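Local coordinates for SAM-dependent O-methyltransferase (Thermotoga maritima, PDB 1O54), which probably methylates N1 of the adenosine at position 58 of tRNA, using S-adenosyl-L-methionine as the methyl donor, at residues F141-R146 with T167-D172. Residues are numbered along the deposited sequence; the frame is centred on the assembly and turned at random.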
loop_
_atom_site.group_PDB
_atom_site.type_symbol
_atom_site.label_atom_id
_atom_site.label_comp_id
_atom_site.label_asym_id
_atom_site.label_seq_id
_atom_site.Cartn_x
_atom_site.Cartn_y
_atom_site.Cartn_z
ATOM N N PHE A 141 -22.356 3.491 -26.046
ATOM C CA PHE A 141 -21.987 3.099 -27.426
ATOM C C PHE A 141 -20.691 2.322 -27.284
ATOM O O PHE A 141 -19.618 2.883 -26.997
ATOM C CB PHE A 141 -21.838 4.341 -28.299
ATOM C CG PHE A 141 -23.063 5.199 -28.298
ATOM C CD1 PHE A 141 -24.133 4.891 -29.104
ATOM C CD2 PHE A 141 -23.156 6.296 -27.445
ATOM C CE1 PHE A 141 -25.273 5.669 -29.102
ATOM C CE2 PHE A 141 -24.300 7.060 -27.416
ATOM C CZ PHE A 141 -25.361 6.753 -28.217
ATOM N N ALA A 142 -20.822 1.019 -27.439
ATOM C CA ALA A 142 -19.735 0.085 -27.164
ATOM C C ALA A 142 -19.134 -0.454 -28.447
ATOM O O ALA A 142 -19.750 -1.286 -29.138
ATOM C CB ALA A 142 -20.264 -1.050 -26.274
ATOM N N TYR A 143 -17.933 0.021 -28.765
ATOM C CA TYR A 143 -17.282 -0.345 -30.001
ATOM C C TYR A 143 -16.382 -1.554 -29.766
ATOM O O TYR A 143 -15.472 -1.511 -28.934
ATOM C CB TYR A 143 -16.471 0.816 -30.520
ATOM C CG TYR A 143 -17.286 1.944 -31.093
ATOM C CD1 TYR A 143 -18.007 2.800 -30.289
ATOM C CD2 TYR A 143 -17.258 2.208 -32.463
ATOM C CE1 TYR A 143 -18.734 3.866 -30.843
ATOM C CE2 TYR A 143 -17.979 3.249 -33.020
ATOM C CZ TYR A 143 -18.714 4.067 -32.212
ATOM O OH TYR A 143 -19.422 5.107 -32.777
ATOM N N GLU A 144 -16.643 -2.612 -30.501
ATOM C CA GLU A 144 -15.880 -3.841 -30.393
ATOM C C GLU A 144 -15.807 -4.501 -31.728
ATOM O O GLU A 144 -16.752 -5.166 -32.127
ATOM C CB GLU A 144 -16.533 -4.781 -29.412
ATOM C CG GLU A 144 -15.837 -6.116 -29.246
ATOM C CD GLU A 144 -14.409 -5.960 -28.829
ATOM O OE1 GLU A 144 -14.149 -5.728 -27.612
ATOM O OE2 GLU A 144 -13.538 -6.036 -29.726
ATOM N N LYS A 145 -14.686 -4.311 -32.390
ATOM C CA LYS A 145 -14.451 -4.876 -33.724
ATOM C C LYS A 145 -14.270 -6.403 -33.714
ATOM O O LYS A 145 -14.384 -7.045 -34.757
ATOM C CB LYS A 145 -13.212 -4.219 -34.357
ATOM C CG LYS A 145 -11.906 -4.473 -33.599
ATOM C CD LYS A 145 -10.723 -3.786 -34.270
ATOM C CE LYS A 145 -9.503 -3.831 -33.375
ATOM N NZ LYS A 145 -8.282 -3.271 -34.046
ATOM N N ARG A 146 -13.956 -6.981 -32.559
ATOM C CA ARG A 146 -13.806 -8.440 -32.451
ATOM C C ARG A 146 -15.169 -9.097 -32.282
ATOM O O ARG A 146 -15.763 -9.040 -31.220
ATOM C CB ARG A 146 -12.883 -8.815 -31.298
ATOM C CG ARG A 146 -11.480 -8.252 -31.395
ATOM C CD ARG A 146 -10.708 -8.384 -30.087
ATOM N NE ARG A 146 -11.344 -7.606 -29.009
ATOM C CZ ARG A 146 -11.039 -7.725 -27.722
ATOM N NH1 ARG A 146 -10.085 -8.558 -27.322
ATOM N NH2 ARG A 146 -11.667 -6.978 -26.827
ATOM N N THR A 167 -25.530 -0.062 -27.027
ATOM C CA THR A 167 -25.484 -0.277 -28.467
ATOM C C THR A 167 -24.100 -0.814 -28.803
ATOM O O THR A 167 -23.120 -0.069 -28.854
ATOM C CB THR A 167 -25.769 1.040 -29.209
ATOM O OG1 THR A 167 -27.072 1.524 -28.857
ATOM C CG2 THR A 167 -25.793 0.856 -30.724
ATOM N N ILE A 168 -24.015 -2.112 -29.033
ATOM C CA ILE A 168 -22.750 -2.749 -29.414
ATOM C C ILE A 168 -22.526 -2.603 -30.898
ATOM O O ILE A 168 -23.379 -3.054 -31.694
ATOM C CB ILE A 168 -22.743 -4.250 -29.026
ATOM C CG1 ILE A 168 -22.916 -4.407 -27.517
ATOM C CG2 ILE A 168 -21.435 -4.899 -29.444
ATOM C CD1 ILE A 168 -23.324 -5.798 -27.081
ATOM N N LYS A 169 -21.399 -1.964 -31.267
ATOM C CA LYS A 169 -21.078 -1.633 -32.636
ATOM C C LYS A 169 -19.829 -2.381 -33.061
ATOM O O LYS A 169 -18.749 -2.186 -32.469
ATOM C CB LYS A 169 -20.910 -0.107 -32.773
ATOM C CG LYS A 169 -22.182 0.629 -32.365
ATOM C CD LYS A 169 -22.054 2.167 -32.394
ATOM C CE LYS A 169 -21.794 2.700 -33.755
ATOM N NZ LYS A 169 -22.306 4.113 -33.889
ATOM N N VAL A 170 -19.961 -3.277 -34.051
ATOM C CA VAL A 170 -18.825 -4.052 -34.457
ATOM C C VAL A 170 -18.128 -3.229 -35.501
ATOM O O VAL A 170 -18.357 -3.379 -36.689
ATOM C CB VAL A 170 -19.191 -5.446 -34.989
ATOM C CG1 VAL A 170 -17.930 -6.208 -35.339
ATOM C CG2 VAL A 170 -20.021 -6.195 -33.958
ATOM N N ARG A 171 -17.301 -2.316 -35.012
ATOM C CA ARG A 171 -16.753 -1.241 -35.812
ATOM C C ARG A 171 -15.333 -0.964 -35.387
ATOM O O ARG A 171 -15.041 -0.917 -34.192
ATOM C CB ARG A 171 -17.581 0.021 -35.606
ATOM C CG ARG A 171 -18.973 0.000 -36.219
ATOM C CD ARG A 171 -18.994 0.304 -37.700
ATOM N NE ARG A 171 -18.384 1.605 -37.928
ATOM C CZ ARG A 171 -18.994 2.776 -37.725
ATOM N NH1 ARG A 171 -20.276 2.815 -37.422
ATOM N NH2 ARG A 171 -18.329 3.921 -37.908
ATOM N N ASP A 172 -14.463 -0.736 -36.374
ATOM C CA ASP A 172 -13.071 -0.351 -36.114
ATOM C C ASP A 172 -12.985 1.139 -35.756
ATOM O O ASP A 172 -13.499 1.975 -36.476
ATOM C CB ASP A 172 -12.251 -0.615 -37.367
ATOM C CG ASP A 172 -10.765 -0.642 -37.097
ATOM O OD1 ASP A 172 -10.301 0.007 -36.126
ATOM O OD2 ASP A 172 -9.986 -1.291 -37.816
HETATM O O HOH W 1 -8.472 -0.465 -34.224
HETATM O O HOH W 2 -13.158 -1.525 -32.351
#
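Strands 139-143 and 166-169, joined through helix 147-159, form a beta-alpha-beta crossover in which Tyr143 and Lys169 sit side by side on one face of the sheet, where the two strands run parallel. Three backbone bonds zip the edges: Ala142 N to Thr167 O (2.9 Å), Lys169 N to Ala142 O (2.8 Å) and Glu144 N to Lys169 O. With CG anti to its carbonyl carbon (chi1 -59°) and a bend at chi3, Lys169 lays CD over one face of the Tyr143 ring, 4.2 Å from its centroid, a CH-pi contact. Lys169 NZ makes a weak bond to Tyr143 OH at 3.2 Å, while Glu179 engages both polar ends more strongly. Tyr143 CD2 meets Arg171 CB at 3.8 Å. An alanine in place of Tyr143 would probably open a gap beside the Lys169 and Arg171 chains and deprive Glu179 of its hydroxyl partner. Past the strand ends, a water joins Lys145 NZ to Asp172 OD1, which also accepts from the amide of Ser174. The Glu144 carboxylate is gripped side-on by Arg146, with Arg146 NE 2.8 Å from Glu144 OE2, while OE1 takes the amides of Val121 and Gly122. Glu144 and Asp172, both predicted S-adenosyl-L-methionine ligands, follow the ends of adjacent strands, as in the Rossmann-like fold of class I methyltransferases.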